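Local coordinates for alpha-1,4-endofucoidanase (Mariniflexile fucanivorans, PDB 6DLH), which hydrolyses internal alpha-1,4 linkages of fucoidan with a retaining mechanism, as an endo-acting member of glycoside hydrolase family 107, at residues P84-N89 with E145-S150; L566-T571 with F605-G610; Q426-P431 with T507-K512; S640-L645 with E723-V728; E103-G108 with P166-R171. All blocks are in the same frame, centred on the assembly; numbering follows the deposited sequence.

Contact 1: residues P84-N89 with E145-S150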
# COMPACT_ATOMS: atom_id res chain seq x y z
N PRO A 84 -2.43 0.97 -4.98
CA PRO A 84 -1.62 0.22 -5.94
C PRO A 84 -2.00 -1.25 -5.83
O PRO A 84 -2.39 -1.70 -4.75
CB PRO A 84 -0.20 0.41 -5.40
CG PRO A 84 -0.39 0.63 -3.92
CD PRO A 84 -1.67 1.43 -3.81
N LEU A 85 -1.97 -1.96 -6.97
CA LEU A 85 -1.58 -3.36 -6.97
C LEU A 85 -0.11 -3.41 -7.37
O LEU A 85 0.67 -4.12 -6.74
CB LEU A 85 -2.44 -4.19 -7.92
CG LEU A 85 -1.91 -5.59 -8.25
CD1 LEU A 85 -1.60 -6.40 -6.99
CD2 LEU A 85 -2.88 -6.37 -9.13
N THR A 86 0.26 -2.63 -8.40
CA THR A 86 1.65 -2.39 -8.74
C THR A 86 1.95 -0.90 -8.59
O THR A 86 1.03 -0.09 -8.50
CB THR A 86 2.00 -2.82 -10.18
OG1 THR A 86 1.87 -1.71 -11.07
CG2 THR A 86 1.17 -4.00 -10.66
N SER A 87 3.24 -0.56 -8.57
CA SER A 87 3.69 0.82 -8.59
C SER A 87 3.90 1.26 -10.04
O SER A 87 3.86 0.44 -10.95
CB SER A 87 4.92 0.98 -7.74
OG SER A 87 4.64 0.62 -6.39
N PRO A 88 4.03 2.58 -10.33
CA PRO A 88 4.24 3.04 -11.71
C PRO A 88 5.64 2.82 -12.30
O PRO A 88 6.57 2.47 -11.59
CB PRO A 88 3.96 4.55 -11.64
CG PRO A 88 4.17 4.93 -10.18
CD PRO A 88 3.85 3.69 -9.38
N ASN A 89 5.76 3.02 -13.62
CA ASN A 89 7.04 3.28 -14.26
C ASN A 89 7.97 2.08 -14.08
O ASN A 89 7.54 0.94 -14.25
CB ASN A 89 7.63 4.60 -13.74
CG ASN A 89 8.46 5.36 -14.75
OD1 ASN A 89 8.11 5.42 -15.93
ND2 ASN A 89 9.55 5.96 -14.29
N GLU A 145 -10.52 1.60 -6.01
CA GLU A 145 -10.00 1.64 -7.37
C GLU A 145 -8.57 1.13 -7.28
O GLU A 145 -7.83 1.53 -6.38
CB GLU A 145 -10.04 3.08 -7.90
CG GLU A 145 -9.52 3.26 -9.32
CD GLU A 145 -9.42 4.70 -9.84
OE1 GLU A 145 -9.15 5.62 -9.03
OE2 GLU A 145 -9.60 4.91 -11.07
N ILE A 146 -8.18 0.25 -8.20
CA ILE A 146 -6.88 -0.40 -8.10
C ILE A 146 -6.01 0.01 -9.28
O ILE A 146 -6.44 -0.11 -10.43
CB ILE A 146 -7.03 -1.93 -7.97
CG1 ILE A 146 -7.85 -2.33 -6.74
CG2 ILE A 146 -5.66 -2.60 -7.99
CD1 ILE A 146 -7.18 -2.06 -5.41
N TYR A 147 -4.79 0.47 -8.98
CA TYR A 147 -3.84 0.91 -9.98
C TYR A 147 -2.92 -0.24 -10.38
O TYR A 147 -2.32 -0.88 -9.52
CB TYR A 147 -2.99 2.06 -9.46
CG TYR A 147 -1.88 2.47 -10.40
CD1 TYR A 147 -0.68 1.76 -10.45
CD2 TYR A 147 -2.04 3.55 -11.25
CE1 TYR A 147 0.33 2.13 -11.32
CE2 TYR A 147 -1.03 3.94 -12.12
CZ TYR A 147 0.16 3.22 -12.15
OH TYR A 147 1.14 3.61 -13.02
N VAL A 148 -2.79 -0.45 -11.70
CA VAL A 148 -1.87 -1.42 -12.27
C VAL A 148 -1.15 -0.75 -13.43
O VAL A 148 -1.79 -0.20 -14.32
CB VAL A 148 -2.59 -2.70 -12.73
CG1 VAL A 148 -1.66 -3.60 -13.55
CG2 VAL A 148 -3.18 -3.49 -11.56
N ASN A 149 0.18 -0.77 -13.39
CA ASN A 149 0.94 -0.30 -14.54
C ASN A 149 0.96 -1.43 -15.56
O ASN A 149 1.20 -2.59 -15.21
CB ASN A 149 2.32 0.22 -14.15
CG ASN A 149 3.03 0.86 -15.32
OD1 ASN A 149 3.59 0.16 -16.16
ND2 ASN A 149 2.99 2.19 -15.40
N SER A 150 0.69 -1.08 -16.82
CA SER A 150 0.44 -2.04 -17.88
C SER A 150 1.68 -2.87 -18.20
O SER A 150 1.55 -4.01 -18.64
CB SER A 150 -0.11 -1.36 -19.11
OG SER A 150 -1.45 -0.92 -18.89
O HOH W 1 6.08 1.10 -16.71
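Tyr-147, its CG anti to the backbone N (chi1 174°), turns the edge of its ring to the loop 84-89: CD1 lies 3.2 Å from Thr-86 O, near the ring plane, and Pro-88 CB sits 3.3 Å from the phenol OH. The hydroxyl is engaged by Asp-226 and, weakly, by Asn-149 ND2. The backbones join where Leu-85 N donates to Tyr-147 O at 2.8 Å, in the carbonyl plane; Thr-86 N adds a weak bond to the same oxygen. Beyond this, a side chain replaces the strand pairing: Thr-86 OG1 accepts from Asn-149 N at 3.0 Å, almost straight (172°), and donates to Ser-87 O. An alanine at Thr-86 removes that hydroxyl, and would probably leave Asn-149 N without its acceptor on the loop. Leu-85 CB lies 3.6 Å from Ile-146 CG2 and, with CD2, next to Val-148 CG2, the two side chains heading one way. A water donates to Asn-89 O and Asn-149 OD1, which also accepts from Tyr-151 N. Here strand 80-84 gives way to its loop beside the end of its parallel neighbour 143-149, consistent with the C-terminal end of a beta/alpha barrel, as in GH29 fucosidases, where such enzymes usually hold their active site.

Contact 2: residues L566-T571 with F605-G610. With CA (calcium ion), chain G.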
# COMPACT_ATOMS: atom_id res chain seq x y z
N LEU A 566 -8.66 -5.38 21.17
CA LEU A 566 -7.60 -6.04 21.92
C LEU A 566 -6.37 -5.15 22.03
O LEU A 566 -6.08 -4.37 21.13
CB LEU A 566 -7.24 -7.37 21.24
CG LEU A 566 -8.38 -8.37 21.09
CD1 LEU A 566 -7.89 -9.65 20.43
CD2 LEU A 566 -9.03 -8.68 22.43
N THR A 567 -5.64 -5.32 23.14
CA THR A 567 -4.36 -4.69 23.39
C THR A 567 -3.33 -5.78 23.69
O THR A 567 -3.60 -6.69 24.47
CB THR A 567 -4.44 -3.73 24.58
OG1 THR A 567 -5.56 -2.86 24.36
CG2 THR A 567 -3.17 -2.94 24.81
N ILE A 568 -2.15 -5.65 23.06
CA ILE A 568 -1.03 -6.54 23.31
C ILE A 568 0.05 -5.76 24.04
O ILE A 568 0.32 -4.61 23.71
CB ILE A 568 -0.49 -7.14 21.99
CG1 ILE A 568 -1.57 -7.94 21.26
CG2 ILE A 568 0.76 -7.98 22.25
CD1 ILE A 568 -1.15 -8.40 19.89
N THR A 569 0.66 -6.41 25.03
CA THR A 569 1.72 -5.85 25.84
C THR A 569 2.84 -6.88 25.94
O THR A 569 2.58 -8.07 26.07
CB THR A 569 1.23 -5.54 27.26
OG1 THR A 569 -0.03 -4.88 27.17
CG2 THR A 569 2.20 -4.71 28.07
N LYS A 570 4.08 -6.39 25.85
CA LYS A 570 5.24 -7.16 26.26
C LYS A 570 5.36 -7.02 27.78
O LYS A 570 5.40 -5.90 28.28
CB LYS A 570 6.48 -6.61 25.56
CG LYS A 570 7.82 -7.11 26.07
CD LYS A 570 8.98 -6.53 25.29
CE LYS A 570 10.33 -6.88 25.88
NZ LYS A 570 11.42 -6.11 25.24
N THR A 571 5.40 -8.16 28.49
CA THR A 571 5.39 -8.13 29.95
C THR A 571 6.73 -8.57 30.54
O THR A 571 7.00 -8.29 31.70
CB THR A 571 4.16 -8.83 30.55
OG1 THR A 571 4.17 -10.21 30.18
CG2 THR A 571 2.84 -8.20 30.17
N PHE A 605 4.01 -12.24 26.43
CA PHE A 605 3.10 -11.31 25.77
C PHE A 605 1.68 -11.49 26.31
O PHE A 605 1.15 -12.60 26.37
CB PHE A 605 3.23 -11.41 24.25
CG PHE A 605 4.39 -10.63 23.68
CD1 PHE A 605 5.67 -11.17 23.66
CD2 PHE A 605 4.22 -9.34 23.19
CE1 PHE A 605 6.75 -10.45 23.16
CE2 PHE A 605 5.29 -8.62 22.69
CZ PHE A 605 6.56 -9.17 22.68
N ASN A 606 1.07 -10.37 26.71
CA ASN A 606 -0.31 -10.37 27.17
C ASN A 606 -1.22 -9.87 26.05
O ASN A 606 -0.88 -8.89 25.38
CB ASN A 606 -0.50 -9.53 28.44
CG ASN A 606 -1.92 -9.59 28.97
OD1 ASN A 606 -2.29 -10.52 29.68
ND2 ASN A 606 -2.72 -8.59 28.63
N VAL A 607 -2.36 -10.54 25.85
CA VAL A 607 -3.43 -10.03 25.02
C VAL A 607 -4.66 -9.84 25.91
O VAL A 607 -5.07 -10.77 26.60
CB VAL A 607 -3.73 -10.97 23.82
CG1 VAL A 607 -4.15 -12.36 24.26
CG2 VAL A 607 -4.76 -10.37 22.87
N SER A 608 -5.24 -8.63 25.87
CA SER A 608 -6.34 -8.27 26.75
C SER A 608 -7.51 -7.70 25.95
O SER A 608 -7.30 -7.14 24.87
CB SER A 608 -5.88 -7.30 27.81
OG SER A 608 -6.99 -6.64 28.39
N ASP A 609 -8.73 -7.84 26.47
CA ASP A 609 -9.89 -7.17 25.88
C ASP A 609 -10.38 -6.06 26.81
O ASP A 609 -11.49 -5.56 26.66
CB ASP A 609 -10.99 -8.15 25.44
CG ASP A 609 -11.70 -8.88 26.57
OD1 ASP A 609 -11.54 -8.46 27.74
OD2 ASP A 609 -12.41 -9.89 26.26
N GLY A 610 -9.54 -5.69 27.78
CA GLY A 610 -9.95 -4.72 28.79
C GLY A 610 -10.58 -5.34 30.04
O GLY A 610 -10.66 -4.67 31.06
CA CA G . -13.81 -11.15 24.92
O HOH W 2 -15.23 -10.81 27.04
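Phe-605 and Lys-570 face each other as a non-hydrogen-bonded pair of antiparallel strands in the mixed sheet of the second Ig-like domain, where 567-571 is part of an outermost strand and 605-608 its inner neighbour. Phe-605 leaves the strand with CG anti to the carbonyl carbon (chi1 -81°). Its CB and CG stay near Thr-569 O, and CD2 comes within 3.5 Å of that oxygen. The same CD2 is also 3.8 Å from Ile-568 CG2, which sits at the ring edge. Further out, CE2 meets Lys-570 CB at 3.7 Å, and CZ at the tip touches Lys-570 CB and CG. Over one face lies Lys-570 CA, 4.1 Å from the Phe-605 ring centroid, a CH-pi contact. The lysine chain then runs on extended, away from the ring, and NZ donates to Pro-574 O and Leu-577 O. Ile-568 and Val-607 lie on the same face of the sheet as Phe-605 and Lys-570, where Trp-532 and Phe-558 cover them; Thr-567, Thr-569, Asn-606 and Ser-608 lie on the other, more accessible one. Two reciprocal pairs of backbone hydrogen bonds, Thr-567 with Ser-608 and Thr-569 with Asn-606, set the register. At the end of the sheet Leu-566 CD2 packs 3.6 Å from Asp-609 CB. There Ser-608 OG accepts from Gly-610 N in an ST turn. The strand runs out into a calcium site shared with Gly-528, Asp-560, Glu-562 and Asp-564, to which Asp-609 gives OD2, 2.3 Å from the calcium ion, while its OD1 accepts from Ile-611 N and Leu-612 N.

Contact 3: residues Q426-P431 with T507-K512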
# COMPACT_ATOMS: atom_id res chain seq x y z
N GLN A 426 -20.20 5.64 0.55
CA GLN A 426 -20.83 4.67 -0.35
C GLN A 426 -21.63 3.61 0.42
O GLN A 426 -22.63 3.11 -0.09
CB GLN A 426 -19.80 4.02 -1.27
CG GLN A 426 -19.32 4.93 -2.39
CD GLN A 426 -20.40 5.19 -3.41
OE1 GLN A 426 -20.89 4.28 -4.07
NE2 GLN A 426 -20.78 6.46 -3.55
N TYR A 427 -21.20 3.26 1.65
CA TYR A 427 -21.90 2.23 2.40
C TYR A 427 -22.05 2.61 3.87
O TYR A 427 -21.27 3.40 4.39
CB TYR A 427 -21.11 0.92 2.41
CG TYR A 427 -20.63 0.40 1.08
CD1 TYR A 427 -21.51 -0.01 0.09
CD2 TYR A 427 -19.27 0.23 0.85
CE1 TYR A 427 -21.05 -0.53 -1.12
CE2 TYR A 427 -18.79 -0.28 -0.34
CZ TYR A 427 -19.68 -0.67 -1.33
OH TYR A 427 -19.20 -1.17 -2.50
N THR A 428 -23.04 1.98 4.54
CA THR A 428 -23.13 1.99 5.99
C THR A 428 -22.94 0.55 6.48
O THR A 428 -23.81 -0.29 6.27
CB THR A 428 -24.44 2.62 6.48
OG1 THR A 428 -24.46 4.00 6.09
CG2 THR A 428 -24.62 2.54 7.99
N ILE A 429 -21.79 0.29 7.12
CA ILE A 429 -21.41 -1.04 7.56
C ILE A 429 -21.79 -1.21 9.03
O ILE A 429 -21.47 -0.36 9.86
CB ILE A 429 -19.91 -1.29 7.32
CG1 ILE A 429 -19.51 -1.09 5.85
CG2 ILE A 429 -19.47 -2.65 7.85
CD1 ILE A 429 -20.14 -2.05 4.85
N LEU A 430 -22.50 -2.31 9.32
CA LEU A 430 -22.94 -2.60 10.68
C LEU A 430 -22.05 -3.70 11.25
O LEU A 430 -21.64 -4.59 10.51
CB LEU A 430 -24.40 -3.05 10.64
CG LEU A 430 -25.40 -2.05 10.06
CD1 LEU A 430 -26.81 -2.64 10.09
CD2 LEU A 430 -25.37 -0.72 10.81
N PRO A 431 -21.71 -3.68 12.56
CA PRO A 431 -20.99 -4.78 13.20
C PRO A 431 -21.64 -6.14 12.95
O PRO A 431 -22.84 -6.22 12.67
CB PRO A 431 -21.09 -4.45 14.70
CG PRO A 431 -21.20 -2.94 14.74
CD PRO A 431 -22.00 -2.58 13.50
N THR A 507 -34.71 9.45 2.93
CA THR A 507 -33.75 8.82 2.05
C THR A 507 -33.36 7.47 2.64
O THR A 507 -33.07 7.39 3.84
CB THR A 507 -32.49 9.68 1.86
OG1 THR A 507 -32.87 10.97 1.38
CG2 THR A 507 -31.48 9.08 0.91
N ASN A 508 -33.33 6.44 1.79
CA ASN A 508 -33.10 5.06 2.18
C ASN A 508 -31.64 4.69 1.96
O ASN A 508 -31.01 5.17 1.02
CB ASN A 508 -33.96 4.08 1.38
CG ASN A 508 -35.44 4.14 1.68
OD1 ASN A 508 -35.95 5.14 2.19
ND2 ASN A 508 -36.15 3.07 1.35
N ARG A 509 -31.14 3.80 2.81
CA ARG A 509 -29.83 3.19 2.66
C ARG A 509 -29.96 1.72 3.05
O ARG A 509 -30.46 1.41 4.13
CB ARG A 509 -28.82 3.96 3.50
CG ARG A 509 -27.47 3.29 3.72
CD ARG A 509 -26.48 3.41 2.59
NE ARG A 509 -26.08 4.74 2.14
CZ ARG A 509 -24.89 5.29 2.35
NH1 ARG A 509 -24.17 4.95 3.42
NH2 ARG A 509 -24.40 6.15 1.49
N GLU A 510 -29.56 0.83 2.14
CA GLU A 510 -29.60 -0.60 2.40
C GLU A 510 -28.43 -0.98 3.31
O GLU A 510 -27.28 -0.68 3.00
CB GLU A 510 -29.56 -1.39 1.09
CG GLU A 510 -29.57 -2.90 1.29
CD GLU A 510 -29.30 -3.70 0.03
OE1 GLU A 510 -28.20 -4.27 -0.10
OE2 GLU A 510 -30.20 -3.74 -0.83
N VAL A 511 -28.75 -1.65 4.43
CA VAL A 511 -27.75 -2.12 5.38
C VAL A 511 -27.90 -3.63 5.53
O VAL A 511 -28.99 -4.18 5.38
CB VAL A 511 -27.85 -1.39 6.73
CG1 VAL A 511 -27.53 0.09 6.61
CG2 VAL A 511 -29.21 -1.58 7.41
N LYS A 512 -26.77 -4.28 5.85
CA LYS A 512 -26.70 -5.73 6.00
C LYS A 512 -26.25 -6.08 7.42
O LYS A 512 -25.58 -5.28 8.08
CB LYS A 512 -25.76 -6.34 4.95
CG LYS A 512 -26.30 -6.34 3.53
CD LYS A 512 -25.25 -6.67 2.48
CE LYS A 512 -25.03 -8.15 2.26
NZ LYS A 512 -26.09 -8.76 1.42
O HOH W 3 -24.82 0.49 2.98
O HOH W 4 -24.31 -2.78 5.55
O HOH W 5 -22.98 -4.19 7.34
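Arg-509 reaches back over the segment 426-431 and ends on Thr-428: NH1 donates to Thr-428 OG1 at 2.8 Å, with a bent N-H...O angle of 137°. The chain bends at chi2 (81°) and chi3 (58°), which place CD and NE; Arg-509 CG lies 3.9 Å from Thr-428 OG1. Gln-426 O lies 3.8 Å above one face of the Arg-509 guanidinium, offset toward its rim, while NH2 is bonded to Ser-424 O and weakly to Arg-425 O. These partners are neutral oxygens. Thr-428 also packs alongside Val-511, Thr-428 CB to Val-511 CG1 4.0 Å. The setting is the first Ig-like domain, where strand 505-513 is outermost in its sheet; in the third, residues 642-644 pair directly with the last strand, but here the chains run farther apart and waters link the two backbones. One water accepts from Thr-428 N and donates to Glu-510 O, a second joins Thr-428 O to Lys-512 N, and a third joins Leu-430 N to Lys-512 O. Leu-430 packs against the strand: its CD1 is 3.7 Å from Val-511 CB and 3.5 Å from Lys-512 O. Tyr-439 and His-441 of strand 439-444 touch the same leucine. Gln-426 NE2, at the far end, donates to Asp-79, a ligand of a calcium ion.

Contact 4: residues S640-L645 with E723-V728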
# COMPACT_ATOMS: atom_id res chain seq x y z
N SER A 640 38.86 -9.05 8.77
CA SER A 640 40.01 -9.60 8.06
C SER A 640 41.28 -9.14 8.76
O SER A 640 41.24 -8.20 9.56
CB SER A 640 39.98 -9.16 6.62
OG SER A 640 41.03 -9.77 5.89
N PRO A 641 42.44 -9.81 8.53
CA PRO A 641 43.74 -9.29 8.99
C PRO A 641 44.17 -8.02 8.26
O PRO A 641 44.77 -7.14 8.87
CB PRO A 641 44.71 -10.45 8.72
CG PRO A 641 43.83 -11.67 8.57
CD PRO A 641 42.56 -11.14 7.93
N ILE A 642 43.87 -7.94 6.96
CA ILE A 642 44.14 -6.74 6.18
C ILE A 642 42.82 -6.14 5.68
O ILE A 642 42.20 -6.67 4.76
CB ILE A 642 45.11 -6.99 5.01
CG1 ILE A 642 46.42 -7.64 5.48
CG2 ILE A 642 45.36 -5.70 4.25
CD1 ILE A 642 47.37 -7.97 4.34
N LEU A 643 42.43 -5.02 6.29
CA LEU A 643 41.32 -4.21 5.81
C LEU A 643 41.85 -3.27 4.73
O LEU A 643 42.42 -2.22 5.04
CB LEU A 643 40.70 -3.43 6.98
CG LEU A 643 39.57 -4.14 7.71
CD1 LEU A 643 40.09 -5.28 8.58
CD2 LEU A 643 38.77 -3.16 8.56
N ASN A 644 41.68 -3.68 3.47
CA ASN A 644 42.02 -2.87 2.31
C ASN A 644 40.91 -1.85 2.08
O ASN A 644 39.79 -2.21 1.75
CB ASN A 644 42.28 -3.75 1.08
CG ASN A 644 43.00 -3.02 -0.03
OD1 ASN A 644 43.42 -1.87 0.13
ND2 ASN A 644 43.16 -3.67 -1.17
N LEU A 645 41.25 -0.56 2.27
CA LEU A 645 40.28 0.52 2.29
C LEU A 645 40.29 1.29 0.97
O LEU A 645 40.97 0.91 0.02
CB LEU A 645 40.58 1.44 3.48
CG LEU A 645 39.65 1.31 4.68
CD1 LEU A 645 39.42 -0.14 5.07
CD2 LEU A 645 40.17 2.11 5.87
N GLU A 723 45.59 -4.79 10.45
CA GLU A 723 46.23 -3.85 9.54
C GLU A 723 45.17 -3.16 8.68
O GLU A 723 44.25 -3.81 8.17
CB GLU A 723 47.24 -4.60 8.68
CG GLU A 723 47.87 -3.73 7.61
CD GLU A 723 48.78 -4.44 6.63
OE1 GLU A 723 49.17 -5.58 6.91
OE2 GLU A 723 49.10 -3.85 5.57
N ILE A 724 45.31 -1.84 8.52
CA ILE A 724 44.53 -1.04 7.58
C ILE A 724 45.48 -0.51 6.50
O ILE A 724 46.50 0.09 6.81
CB ILE A 724 43.79 0.10 8.31
CG1 ILE A 724 42.53 -0.39 9.04
CG2 ILE A 724 43.45 1.23 7.35
CD1 ILE A 724 42.78 -1.19 10.29
N LEU A 725 45.11 -0.73 5.23
CA LEU A 725 45.95 -0.43 4.08
C LEU A 725 45.20 0.51 3.14
O LEU A 725 44.16 0.15 2.59
CB LEU A 725 46.27 -1.76 3.39
CG LEU A 725 47.03 -1.70 2.06
CD1 LEU A 725 48.51 -1.42 2.29
CD2 LEU A 725 46.87 -3.00 1.28
N ILE A 726 45.72 1.74 2.99
CA ILE A 726 45.15 2.75 2.11
C ILE A 726 46.19 3.14 1.06
O ILE A 726 47.29 3.57 1.41
CB ILE A 726 44.71 4.01 2.90
CG1 ILE A 726 43.62 3.71 3.92
CG2 ILE A 726 44.30 5.12 1.95
CD1 ILE A 726 43.48 4.76 5.01
N ASN A 727 45.82 2.99 -0.21
CA ASN A 727 46.59 3.53 -1.32
C ASN A 727 46.26 5.02 -1.49
O ASN A 727 45.10 5.38 -1.67
CB ASN A 727 46.30 2.77 -2.62
CG ASN A 727 47.24 3.19 -3.73
OD1 ASN A 727 48.14 3.99 -3.51
ND2 ASN A 727 47.04 2.64 -4.92
N VAL A 728 47.30 5.86 -1.43
CA VAL A 728 47.15 7.29 -1.65
C VAL A 728 47.60 7.61 -3.08
O VAL A 728 48.76 7.41 -3.42
CB VAL A 728 47.94 8.11 -0.60
CG1 VAL A 728 47.92 9.61 -0.89
CG2 VAL A 728 47.45 7.85 0.82
O HOH W 6 43.34 1.85 -1.39
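Parallel pairing of the first and last strands of the third Ig-like domain joins Ile-642, Leu-643 and Asn-644 to Glu-723, Ile-724 and Leu-725. Four backbone hydrogen bonds pass back and forth between the chains: Glu-723 N to Pro-641 O, Leu-643 N to Glu-723 O, Leu-725 N to Leu-643 O, and Leu-645 N to Leu-725 O, the last nearly straight at 178°. Beyond them a water lies between Leu-645 O and Asn-727 N, which donates to it at 3.0 Å. On the outer face Ile-642 and Glu-723 run next to each other, Ile-642 CG1 3.7 Å from Glu-723 OE1, and Ile-642 CG2 reaches Leu-725 CB at 4.1 Å. Glu-723 OE2 has a weak bond to Ser-708. On the inner face the contacts between the strands are apolar. Leu-645 bridges two residues of the last strand, its CD2 3.7 Å from Ile-724 CG2 and its CB 3.8 Å from Ile-726 CG1, while Leu-643 CB is 4.1 Å from Ile-724 CG1. Tyr-654 and Tyr-656 lie against Leu-645, and Trp-638 against Leu-643. The chemistry divides accordingly: directional backbone bonds fix the register of the strands, and Leu-643, Ile-724 and Ile-726 are buried, Leu-645 partly so, on the core side of the pair.

Contact 5: residues E103-G108 with P166-R171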
# COMPACT_ATOMS: atom_id res chain seq x y z
N GLU A 103 6.46 -14.85 -6.18
CA GLU A 103 7.32 -15.17 -5.05
C GLU A 103 8.44 -16.12 -5.49
O GLU A 103 9.57 -15.99 -5.03
CB GLU A 103 6.49 -15.70 -3.87
CG GLU A 103 7.27 -15.68 -2.57
CD GLU A 103 6.48 -15.92 -1.29
OE1 GLU A 103 5.23 -16.03 -1.35
OE2 GLU A 103 7.12 -15.99 -0.22
N SER A 104 8.11 -17.05 -6.39
CA SER A 104 9.08 -17.99 -6.93
C SER A 104 10.23 -17.26 -7.62
O SER A 104 11.39 -17.68 -7.51
CB SER A 104 8.43 -18.97 -7.87
OG SER A 104 8.38 -18.44 -9.18
N LEU A 105 9.91 -16.16 -8.31
CA LEU A 105 10.87 -15.34 -9.04
C LEU A 105 11.94 -14.81 -8.09
O LEU A 105 13.00 -14.38 -8.53
CB LEU A 105 10.12 -14.18 -9.69
CG LEU A 105 9.66 -14.36 -11.13
CD1 LEU A 105 8.42 -15.25 -11.20
CD2 LEU A 105 9.36 -13.01 -11.76
N TRP A 106 11.62 -14.80 -6.79
CA TRP A 106 12.56 -14.35 -5.77
C TRP A 106 13.79 -15.26 -5.76
O TRP A 106 14.91 -14.78 -5.93
CB TRP A 106 11.88 -14.27 -4.40
CG TRP A 106 12.79 -13.92 -3.26
CD1 TRP A 106 13.94 -13.18 -3.31
CD2 TRP A 106 12.60 -14.27 -1.88
NE1 TRP A 106 14.49 -13.06 -2.07
CE2 TRP A 106 13.68 -13.71 -1.16
CE3 TRP A 106 11.63 -15.00 -1.18
CZ2 TRP A 106 13.82 -13.87 0.22
CZ3 TRP A 106 11.76 -15.15 0.19
CH2 TRP A 106 12.85 -14.59 0.87
N GLN A 107 13.55 -16.56 -5.53
CA GLN A 107 14.59 -17.58 -5.43
C GLN A 107 15.45 -17.34 -4.19
O GLN A 107 16.53 -17.91 -4.07
CB GLN A 107 15.40 -17.69 -6.72
CG GLN A 107 14.66 -18.37 -7.87
CD GLN A 107 15.33 -18.25 -9.22
OE1 GLN A 107 16.46 -17.77 -9.35
NE2 GLN A 107 14.63 -18.70 -10.25
N GLY A 108 14.96 -16.49 -3.28
CA GLY A 108 15.56 -16.32 -1.97
C GLY A 108 16.87 -15.53 -1.99
O GLY A 108 17.63 -15.58 -1.02
N PRO A 166 17.15 -6.88 -9.69
CA PRO A 166 17.95 -6.82 -10.92
C PRO A 166 17.55 -7.72 -12.09
O PRO A 166 17.75 -7.34 -13.23
CB PRO A 166 19.37 -7.14 -10.45
CG PRO A 166 19.38 -6.71 -9.00
CD PRO A 166 17.99 -7.07 -8.50
N ASP A 167 16.96 -8.89 -11.80
CA ASP A 167 16.67 -9.83 -12.87
C ASP A 167 15.31 -10.51 -12.69
O ASP A 167 15.12 -11.63 -13.14
CB ASP A 167 17.82 -10.82 -13.11
CG ASP A 167 18.62 -11.19 -11.87
OD1 ASP A 167 18.04 -11.83 -10.97
OD2 ASP A 167 19.81 -10.82 -11.82
N VAL A 168 14.36 -9.80 -12.06
CA VAL A 168 13.00 -10.30 -11.93
C VAL A 168 12.31 -10.30 -13.29
O VAL A 168 11.56 -11.22 -13.60
CB VAL A 168 12.20 -9.51 -10.88
CG1 VAL A 168 10.70 -9.55 -11.15
CG2 VAL A 168 12.48 -10.00 -9.47
N SER A 169 12.57 -9.24 -14.08
CA SER A 169 11.97 -9.13 -15.41
C SER A 169 12.39 -10.31 -16.27
O SER A 169 11.54 -10.99 -16.87
CB SER A 169 12.30 -7.80 -16.05
OG SER A 169 11.51 -6.75 -15.51
N ALA A 170 13.71 -10.57 -16.29
CA ALA A 170 14.29 -11.73 -16.96
C ALA A 170 13.57 -13.01 -16.54
O ALA A 170 13.07 -13.74 -17.40
CB ALA A 170 15.77 -11.80 -16.67
N ARG A 171 13.47 -13.23 -15.23
CA ARG A 171 12.97 -14.49 -14.69
C ARG A 171 11.49 -14.67 -15.01
O ARG A 171 11.02 -15.80 -15.17
CB ARG A 171 13.25 -14.62 -13.19
CG ARG A 171 14.72 -14.78 -12.84
CD ARG A 171 14.93 -14.98 -11.35
NE ARG A 171 16.30 -14.69 -10.94
CZ ARG A 171 16.70 -14.59 -9.67
NH1 ARG A 171 17.98 -14.36 -9.41
NH2 ARG A 171 15.84 -14.72 -8.68
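Leu-105 and Arg-171 meet where the end of helix 100-104 approaches the first turn of helix 168-176, their CA atoms 6.1 Å apart. Trp-106 N still bonds back to Glu-103 O, but at Gln-107 phi turns positive (66°) and the chain leaves helical geometry. Arg-171, extended from CG to NE, brings NH2 to this turn. It donates to Leu-105 O at 2.9 Å and, weakly, to Trp-106 O, both near the edge of the guanidinium. The same nitrogen forms a salt bridge with Asp-109, and NH1 another with Asp-167 OD1 at 3.0 Å. Gln-107 lays its amide over the group: OE1 stands 3.1 Å above the Arg-171 guanidinium plane, over its centre, the two planes 15° apart. The Leu-105 and Val-168 side chains cross at about a right angle, with Leu-105 CD2 3.8 Å from Val-168 CG1 and 3.4 Å from Val-168 O. An alanine at Arg-171 removes the guanidinium, and would probably leave Asp-109 and Asp-167 without their shared cation and the Leu-105 and Trp-106 carbonyls without this donor. An arginine binding backbone carbonyls at the turn following a helix is a side-chain-to-main-chain tie, here joining the end of one helix to the start of another in the catalytic domain.

In the fold
From the N terminus, contact 1 opens at 84-89 as the chain leaves strand 80-84, and contact 5 opens at 103-108 before contact 1 closes at 145-150. Contact 5 closes at 166-171, so the two loops cross. Their centres are about 19 Å apart, one at the barrel strands, the other among the helices and loops around them. The remaining contacts follow in series, one in each Ig-like domain, and each closes a loop with strands and no helix, short in contact 2 and longer in contacts 3 and 4. Contact 3 closes first, beside the catalytic domain, then contact 2 and last contact 4. Contacts 3 and 4 lie on opposite sides of the chain's centre, their centres about 70 Å apart.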